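Local coordinates for protein galactose mutarotase related enzyme (Lactobacillus casei, PDB 3Q1N) that probably binds carbohydrates and may act as an isomerase of the aldose 1-epimerase kind, interconverting the anomers of a sugar, at residues D29-Y33 / D226-T230; D119-S123 / L289-L293; L170-G174 / V185-A191. All blocks are in the same frame, centred on the assembly; numbering follows the deposited sequence. Where two conformers were deposited one is given.

Contact 1. Residues D29-Y33 / D226-T230; sequences DNYEY and DHSIT. With EDO (1,2-ethanediol), chain I; EDO (1,2-ethanediol), chain P.
The hydrogen bond from His227 NE2 to Asp29 OD2 is short, 2.6 Å, and close to straight at 164°. The acceptor lies in the imidazole plane and offers its syn lone pair, though the carboxylate itself is turned 64° from the ring. Its other oxygen, OD1, takes the backbone N of Tyr31 at 3.1 Å, an Asx turn, and also Asn26, so aspartate suits a place where one group must serve both turn and histidine.

The Tyr31 ring makes an offset stack over one imidazole face, centroids 4.2 Å apart, with His227 CD2 only 3.3 Å from Tyr31 CG. A chi1 of 176°, which sets CG opposite the backbone N, carries the Tyr31 ring over that face, and His227 CB adds a CH-pi contact over the phenol ring. Tyr31 OH binds a 1,2-ethanediol, probably from the crystallisation liquor.

The apolar part is Tyr33 CD1 against Ile229 CG2, 3.6 Å apart. At the C terminus, His294 O accepts one bond from Tyr33 OH and another from His227 ND1.

A leucine in place of His227 would probably cost Asp29 OD2 its donor, leave Tyr33 OH to bond His294 O without the help of ND1, and take from Tyr31 its flat stacking partner. Both ring nitrogens act as donors, NE2 to a carboxylate, which would tend to favour a protonated imidazole next to Asp29.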
loop_
_atom_site.group_PDB
_atom_site.type_symbol
_atom_site.label_atom_id
_atom_site.label_comp_id
_atom_site.label_asym_id
_atom_site.label_seq_id
_atom_site.Cartn_x
_atom_site.Cartn_y
_atom_site.Cartn_z
ATOM N N ASP A 29 -1.256 19.917 17.069
ATOM C CA ASP A 29 -1.926 20.941 16.236
ATOM C C ASP A 29 -3.156 20.428 15.493
ATOM O O ASP A 29 -3.673 21.096 14.583
ATOM C CB ASP A 29 -0.916 21.552 15.261
ATOM C CG ASP A 29 -0.322 20.523 14.275
ATOM O OD1 ASP A 29 -0.665 19.331 14.351
ATOM O OD2 ASP A 29 0.506 20.933 13.419
ATOM N N ASN A 30 -3.643 19.248 15.889
ATOM C CA ASN A 30 -4.749 18.583 15.228
ATOM C C ASN A 30 -4.580 18.364 13.704
ATOM O O ASN A 30 -5.568 18.259 12.967
ATOM C CB ASN A 30 -6.037 19.359 15.490
ATOM C CG ASN A 30 -7.245 18.549 15.277
ATOM O OD1 ASN A 30 -7.321 17.370 15.688
ATOM N ND2 ASN A 30 -8.241 19.153 14.609
ATOM N N TYR A 31 -3.350 18.225 13.262
ATOM C CA TYR A 31 -3.074 17.970 11.835
ATOM C C TYR A 31 -3.406 16.533 11.426
ATOM O O TYR A 31 -2.945 15.584 12.065
ATOM C CB TYR A 31 -1.624 18.284 11.505
ATOM C CG TYR A 31 -1.261 17.949 10.078
ATOM C CD1 TYR A 31 -1.581 18.807 9.058
ATOM C CD2 TYR A 31 -0.582 16.795 9.762
ATOM C CE1 TYR A 31 -1.271 18.521 7.740
ATOM C CE2 TYR A 31 -0.233 16.511 8.466
ATOM C CZ TYR A 31 -0.601 17.367 7.444
ATOM O OH TYR A 31 -0.291 17.096 6.131
ATOM N N GLU A 32 -4.152 16.395 10.329
ATOM C CA GLU A 32 -4.498 15.102 9.753
ATOM C C GLU A 32 -3.524 14.689 8.641
ATOM O O GLU A 32 -3.449 15.359 7.592
ATOM C CB GLU A 32 -5.921 15.160 9.208
ATOM C CG GLU A 32 -6.433 13.919 8.497
ATOM C CD GLU A 32 -6.437 12.670 9.376
ATOM O OE1 GLU A 32 -7.252 12.656 10.316
ATOM O OE2 GLU A 32 -5.620 11.759 9.170
ATOM N N TYR A 33 -2.807 13.588 8.873
ATOM C CA TYR A 33 -1.825 13.101 7.908
ATOM C C TYR A 33 -2.461 12.363 6.747
ATOM O O TYR A 33 -1.922 12.375 5.645
ATOM C CB TYR A 33 -0.848 12.125 8.563
ATOM C CG TYR A 33 0.116 12.755 9.543
ATOM C CD1 TYR A 33 1.317 13.299 9.124
ATOM C CD2 TYR A 33 -0.150 12.751 10.874
ATOM C CE1 TYR A 33 2.230 13.845 10.026
ATOM C CE2 TYR A 33 0.728 13.311 11.784
ATOM C CZ TYR A 33 1.916 13.836 11.373
ATOM O OH TYR A 33 2.756 14.372 12.329
ATOM N N ASP A 226 5.312 22.089 7.142
ATOM C CA ASP A 226 5.819 21.648 8.444
ATOM C C ASP A 226 5.834 20.161 8.586
ATOM O O ASP A 226 6.808 19.588 9.130
ATOM C CB ASP A 226 4.960 22.222 9.593
ATOM C CG ASP A 226 5.286 23.669 9.921
ATOM O OD1 ASP A 226 6.208 24.253 9.303
ATOM O OD2 ASP A 226 4.589 24.247 10.781
ATOM N N HIS A 227 4.754 19.502 8.168
ATOM C CA HIS A 227 4.626 18.096 8.417
ATOM C C HIS A 227 5.185 17.315 7.202
ATOM O O HIS A 227 5.071 17.714 6.016
ATOM C CB HIS A 227 3.164 17.705 8.732
ATOM C CG HIS A 227 2.675 18.251 10.042
ATOM N ND1 HIS A 227 3.128 17.773 11.255
ATOM C CD2 HIS A 227 1.810 19.256 10.331
ATOM C CE1 HIS A 227 2.562 18.461 12.231
ATOM N NE2 HIS A 227 1.756 19.366 11.697
ATOM N N SER A 228 5.894 16.270 7.511
ATOM C CA SER A 228 6.321 15.302 6.521
ATOM C C SER A 228 6.141 13.961 7.189
ATOM O O SER A 228 5.871 13.885 8.395
ATOM C CB SER A 228 7.780 15.512 6.154
ATOM O OG SER A 228 8.643 15.419 7.269
ATOM N N ILE A 229 6.224 12.902 6.384
ATOM C CA ILE A 229 6.255 11.528 6.882
ATOM C C ILE A 229 7.391 10.771 6.234
ATOM O O ILE A 229 7.835 11.135 5.157
ATOM C CB ILE A 229 4.958 10.764 6.583
ATOM C CG1 ILE A 229 4.699 10.641 5.062
ATOM C CG2 ILE A 229 3.795 11.481 7.301
ATOM C CD1 ILE A 229 5.031 9.310 4.452
ATOM N N THR A 230 7.868 9.763 6.952
ATOM C CA THR A 230 8.878 8.846 6.451
ATOM C C THR A 230 8.357 7.418 6.644
ATOM O O THR A 230 7.907 7.051 7.744
ATOM C CB THR A 230 10.206 9.018 7.183
ATOM O OG1 THR A 230 10.685 10.342 6.940
ATOM C CG2 THR A 230 11.271 7.978 6.688
HETATM C C1 EDO I . 1.870 14.050 5.156
HETATM O O1 EDO I . 1.721 15.138 6.069
HETATM C C2 EDO I . 3.010 14.326 4.189
HETATM O O2 EDO I . 2.727 15.503 3.417
HETATM C C1 EDO P . 8.444 26.442 7.187
HETATM O O1 EDO P . 9.797 25.946 7.198
HETATM C C2 EDO P . 7.557 25.404 6.526
HETATM O O2 EDO P . 7.944 24.072 6.925
#

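Contact 2. Residues D119-S123 / L289-L293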
loop_
_atom_site.group_PDB
_atom_site.type_symbol
_atom_site.label_atom_id
_atom_site.label_comp_id
_atom_site.label_asym_id
_atom_site.label_seq_id
_atom_site.Cartn_x
_atom_site.Cartn_y
_atom_site.Cartn_z
ATOM N N ASP A 119 6.121 7.043 20.115
ATOM C CA ASP A 119 6.566 8.432 19.957
ATOM C C ASP A 119 6.912 8.807 18.510
ATOM O O ASP A 119 6.847 9.959 18.110
ATOM C CB ASP A 119 7.809 8.700 20.807
ATOM C CG ASP A 119 7.485 8.916 22.256
ATOM O OD1 ASP A 119 6.299 9.079 22.589
ATOM O OD2 ASP A 119 8.459 8.920 23.067
ATOM N N GLY A 120 7.355 7.832 17.733
ATOM C CA GLY A 120 7.797 8.079 16.372
ATOM C C GLY A 120 6.677 8.165 15.353
ATOM O O GLY A 120 6.870 8.759 14.283
ATOM N N GLY A 121 5.541 7.542 15.667
ATOM C CA GLY A 121 4.441 7.401 14.724
ATOM C C GLY A 121 3.709 6.082 14.843
ATOM O O GLY A 121 3.454 5.598 15.964
ATOM N N LEU A 122 3.380 5.479 13.685
ATOM C CA LEU A 122 2.499 4.316 13.660
ATOM C C LEU A 122 3.278 3.128 13.147
ATOM O O LEU A 122 3.824 3.200 12.036
ATOM C CB LEU A 122 1.335 4.552 12.700
ATOM C CG LEU A 122 0.343 3.404 12.527
ATOM C CD1 LEU A 122 -0.486 3.199 13.823
ATOM C CD2 LEU A 122 -0.523 3.644 11.279
ATOM N N SER A 123 3.376 2.072 13.940
ATOM C CA SER A 123 4.003 0.808 13.505
ATOM C C SER A 123 2.857 -0.115 13.031
ATOM O O SER A 123 1.767 -0.079 13.607
ATOM C CB SER A 123 4.758 0.192 14.685
ATOM O OG SER A 123 5.819 1.033 15.152
ATOM N N LEU A 289 6.210 -2.432 8.888
ATOM C CA LEU A 289 6.560 -1.073 8.449
ATOM C C LEU A 289 6.338 -0.075 9.583
ATOM O O LEU A 289 5.675 -0.388 10.582
ATOM C CB LEU A 289 5.765 -0.646 7.208
ATOM C CG LEU A 289 4.235 -0.564 7.216
ATOM C CD1 LEU A 289 3.730 0.776 7.731
ATOM C CD2 LEU A 289 3.662 -0.858 5.810
ATOM N N LYS A 290 6.894 1.127 9.417
ATOM C CA LYS A 290 6.566 2.247 10.278
ATOM C C LYS A 290 6.255 3.461 9.421
ATOM O O LYS A 290 6.866 3.660 8.364
ATOM C CB LYS A 290 7.709 2.602 11.231
ATOM C CG LYS A 290 8.217 1.443 12.115
ATOM C CD LYS A 290 9.314 1.914 13.120
ATOM C CE LYS A 290 9.763 0.725 13.986
ATOM N NZ LYS A 290 10.818 1.139 14.982
ATOM N N VAL A 291 5.288 4.241 9.880
ATOM C CA VAL A 291 5.003 5.561 9.302
ATOM C C VAL A 291 5.527 6.543 10.359
ATOM O O VAL A 291 4.933 6.675 11.422
ATOM C CB VAL A 291 3.508 5.758 9.045
ATOM C CG1 VAL A 291 3.274 7.089 8.281
ATOM C CG2 VAL A 291 2.917 4.555 8.251
ATOM N N GLU A 292 6.676 7.142 10.123
ATOM C CA GLU A 292 7.197 8.161 11.032
ATOM C C GLU A 292 6.449 9.462 10.785
ATOM O O GLU A 292 6.304 9.899 9.630
ATOM C CB GLU A 292 8.675 8.407 10.849
ATOM C CG GLU A 292 9.555 7.149 10.815
ATOM C CD GLU A 292 11.037 7.470 10.651
ATOM O OE1 GLU A 292 11.455 8.647 10.762
ATOM O OE2 GLU A 292 11.802 6.522 10.406
ATOM N N LEU A 293 5.933 10.052 11.865
ATOM C CA LEU A 293 5.034 11.198 11.778
ATOM C C LEU A 293 5.792 12.450 12.236
ATOM O O LEU A 293 6.040 12.604 13.428
ATOM C CB LEU A 293 3.814 10.927 12.640
ATOM C CG LEU A 293 2.956 9.752 12.166
ATOM C CD1 LEU A 293 1.761 9.605 13.125
ATOM C CD2 LEU A 293 2.498 9.955 10.649
HETATM O O HOH W 1 7.605 11.678 15.467
#
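Gly120 O is gripped from several directions: Leu293 N donates to it in the carbonyl plane at 2.9 Å, and Glu292 CA adds a CA-H...O contact. A water lies 3.2 Å from Gly120 O and 2.7 Å from Leu293 O and can donate to them, though it has more acceptors in reach than protons. The Leu293 N to Gly120 O bond is the first of three backbone bonds that zip strands 121-123 and 289-293 into an antiparallel pair, their directions 175° apart. The other two belong to the hydrogen-bonded pair Leu122 and Val291; the shorter runs from Val291 N to Leu122 O at 2.8 Å.

Gly121 faces Glu292 in a non-hydrogen-bonded pair. Its backbone angles would press any CB against the preceding carbonyl, and that CB would also fall 2.1 Å from Val291 O, so glycine fits where larger residues could not. Leu293 uses the bare backbone: with CG anti to its carbonyl carbon (chi1 -65°), both CG and CD1 rest 3.8 Å from Gly121 CA.

Leu122 and Val291 share one face of the sheet, their CB atoms 4.4 Å apart, and both are buried, a setting that suits their apolar side chains. On the other face Lys290 runs its extended methylenes past Ser123 OG, in the conformer described. Glu292, beside them, forms a salt bridge with Lys217 on strand 217-221. The chemistry thus separates by face: backbone bonds knit the middle of the large sheet, hydrocarbon fills one side, and charge is kept to the other.

Contact 3. Residues L170-G174 / V185-A191. With EDO (1,2-ethanediol), chain Q.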
loop_
_atom_site.group_PDB
_atom_site.type_symbol
_atom_site.label_atom_id
_atom_site.label_comp_id
_atom_site.label_asym_id
_atom_site.label_seq_id
_atom_site.Cartn_x
_atom_site.Cartn_y
_atom_site.Cartn_z
ATOM N N LEU A 170 17.450 5.339 -9.491
ATOM C CA LEU A 170 16.037 5.032 -9.257
ATOM C C LEU A 170 15.398 4.507 -10.535
ATOM O O LEU A 170 15.590 5.114 -11.586
ATOM C CB LEU A 170 15.280 6.300 -8.860
ATOM C CG LEU A 170 15.151 6.651 -7.382
ATOM C CD1 LEU A 170 14.530 8.083 -7.253
ATOM C CD2 LEU A 170 14.358 5.600 -6.608
ATOM N N GLN A 171 14.648 3.400 -10.424
ATOM C CA GLN A 171 13.960 2.807 -11.568
ATOM C C GLN A 171 12.502 2.533 -11.203
ATOM O O GLN A 171 12.172 2.339 -10.011
ATOM C CB GLN A 171 14.678 1.512 -12.014
ATOM C CG GLN A 171 16.123 1.721 -12.547
ATOM C CD GLN A 171 16.165 2.303 -13.951
ATOM O OE1 GLN A 171 15.921 1.596 -14.938
ATOM N NE2 GLN A 171 16.485 3.598 -14.056
ATOM N N ARG A 172 11.633 2.563 -12.221
ATOM C CA ARG A 172 10.239 2.187 -12.052
ATOM C C ARG A 172 9.864 1.062 -13.001
ATOM O O ARG A 172 10.485 0.889 -14.070
ATOM C CB ARG A 172 9.308 3.359 -12.331
ATOM C CG ARG A 172 9.249 3.722 -13.776
ATOM C CD ARG A 172 8.494 4.942 -14.029
ATOM N NE ARG A 172 7.057 4.769 -13.848
ATOM C CZ ARG A 172 6.161 5.646 -14.298
ATOM N NH1 ARG A 172 6.563 6.719 -14.981
ATOM N NH2 ARG A 172 4.862 5.451 -14.093
ATOM N N PHE A 173 8.861 0.303 -12.611
ATOM C CA PHE A 173 8.261 -0.671 -13.507
ATOM C C PHE A 173 7.491 0.047 -14.607
ATOM O O PHE A 173 6.669 0.910 -14.341
ATOM C CB PHE A 173 7.340 -1.620 -12.768
ATOM C CG PHE A 173 8.059 -2.595 -11.931
ATOM C CD1 PHE A 173 8.559 -3.766 -12.518
ATOM C CD2 PHE A 173 8.333 -2.359 -10.618
ATOM C CE1 PHE A 173 9.246 -4.703 -11.776
ATOM C CE2 PHE A 173 9.061 -3.269 -9.877
ATOM C CZ PHE A 173 9.505 -4.446 -10.457
ATOM N N GLY A 174 7.770 -0.278 -15.848
ATOM C CA GLY A 174 7.005 0.296 -16.929
ATOM C C GLY A 174 5.519 -0.055 -16.861
ATOM O O GLY A 174 5.146 -1.161 -16.504
ATOM N N VAL A 185 11.546 -2.359 -16.754
ATOM C CA VAL A 185 11.987 -1.545 -15.653
ATOM C C VAL A 185 12.821 -0.467 -16.338
ATOM O O VAL A 185 13.618 -0.776 -17.243
ATOM C CB VAL A 185 12.790 -2.360 -14.641
ATOM C CG1 VAL A 185 13.412 -1.423 -13.602
ATOM C CG2 VAL A 185 11.881 -3.392 -13.936
ATOM N N GLU A 186 12.595 0.794 -15.959
ATOM C CA GLU A 186 13.069 1.949 -16.728
ATOM C C GLU A 186 13.388 3.148 -15.836
ATOM O O GLU A 186 13.040 3.189 -14.660
ATOM C CB GLU A 186 12.017 2.376 -17.772
ATOM C CG GLU A 186 10.643 2.712 -17.162
ATOM C CD GLU A 186 9.517 2.978 -18.182
ATOM O OE1 GLU A 186 9.473 2.287 -19.214
ATOM O OE2 GLU A 186 8.620 3.826 -17.883
ATOM N N ASP A 187 13.996 4.157 -16.454
ATOM C CA ASP A 187 14.298 5.417 -15.757
ATOM C C ASP A 187 13.040 6.190 -15.463
ATOM O O ASP A 187 11.992 5.990 -16.126
ATOM C CB ASP A 187 15.177 6.301 -16.633
ATOM C CG ASP A 187 16.559 5.713 -16.898
ATOM O OD1 ASP A 187 17.032 4.822 -16.174
ATOM O OD2 ASP A 187 17.197 6.223 -17.845
ATOM N N ILE A 188 13.124 7.074 -14.453
ATOM C CA ILE A 188 11.959 7.844 -13.990
ATOM C C ILE A 188 12.070 9.320 -14.377
ATOM O O ILE A 188 13.106 9.929 -14.092
ATOM C CB ILE A 188 11.834 7.791 -12.474
ATOM C CG1 ILE A 188 11.813 6.336 -12.004
ATOM C CG2 ILE A 188 10.556 8.527 -12.051
ATOM C CD1 ILE A 188 11.470 6.126 -10.511
ATOM N N PRO A 189 11.024 9.889 -15.030
ATOM C CA PRO A 189 11.092 11.311 -15.400
ATOM C C PRO A 189 11.403 12.181 -14.184
ATOM O O PRO A 189 10.663 12.157 -13.189
ATOM C CB PRO A 189 9.695 11.607 -15.963
ATOM C CG PRO A 189 9.203 10.256 -16.523
ATOM C CD PRO A 189 9.853 9.197 -15.648
ATOM N N GLY A 190 12.551 12.864 -14.248
ATOM C CA GLY A 190 12.917 13.861 -13.263
ATOM C C GLY A 190 13.738 13.401 -12.063
ATOM O O GLY A 190 14.060 14.218 -11.233
ATOM N N ALA A 191 14.095 12.121 -11.976
ATOM C CA ALA A 191 14.826 11.621 -10.803
ATOM C C ALA A 191 16.222 12.262 -10.729
ATOM O O ALA A 191 16.882 12.441 -11.747
ATOM C CB ALA A 191 14.928 10.077 -10.821
HETATM C C1 EDO Q . 15.093 11.375 -16.117
HETATM O O1 EDO Q . 15.251 12.348 -15.071
HETATM C C2 EDO Q . 15.894 10.120 -15.796
HETATM O O2 EDO Q . 15.240 9.386 -14.756
HETATM O O HOH W 2 15.627 7.395 -13.030
#
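Arg172 and Glu186 form the hydrogen-bonded pair of a two-stranded antiparallel ribbon, strand 171-175 against 184-187, twisted enough that the short segments cross at 129°. Glu186 N donates to Arg172 O at 2.8 Å, and Arg172 N returns a bond to Glu186 O.

The Arg172 side chain, modelled in two conformers of which one is described, runs along this seam. Its CB sits 3.9 Å from Ile188 CG1, in apolar surroundings. CG, placed between the backbone N and the carbonyl carbon (chi1 71°), lies alongside Glu186 CG at 3.8 Å, methylene against methylene. CD passes between Ile188 CG1 and Glu186 OE2. Arg172 NE stays 4.4 Å from Glu186 OE2, which stands well out of the guanidinium plane, so the opposite charges probably attract at a distance, with no N-H directed at the oxygen. At the tip, NH1 has Pro189 CD at the guanidinium edge, while NH2 donates to Leu207 O. Arginine suits the place because its methylenes can pack against Ile188 and Glu186 while its head still bonds Leu207 O.

Ile188 CD1 packs on Leu170 CB, and Ile188 opens a type II turn to Ala191 in which Gly190, with its positive phi of 92°, takes the position glycine accepts most easily. A water joins Leu170 O to Ile188 N. Gln171 NE2, in one of two conformers, approaches Asp187 OD1 in a doubtful, very short bond. On the ribbon's other face Phe173, whose ring also meets Tyr238 edge-to-face, has Val185 CG2 3.6 Å from its CD1.

In the fold
From the N terminus, the chain first makes segment 29-33, at the edge of the small four-stranded sheet, then 119-123 in the nine-stranded sheet. Segment 170-174 follows, and contact 3 closes a loop of only ten residues when 185-191 returns; it is nested inside the loops of both other contacts. Contact 1 closes next at 226-230, joining the small sheet to strand 229-232 of the large one. Contact 2 closes last, at 289-293, so contacts 1 and 2 cross. They meet where strands 229-232 and 284-293 are neighbours, through a probable Thr230 O to Glu292 N bond. Contact 3 stands apart, its nearest atoms about 14 Å from contact 1.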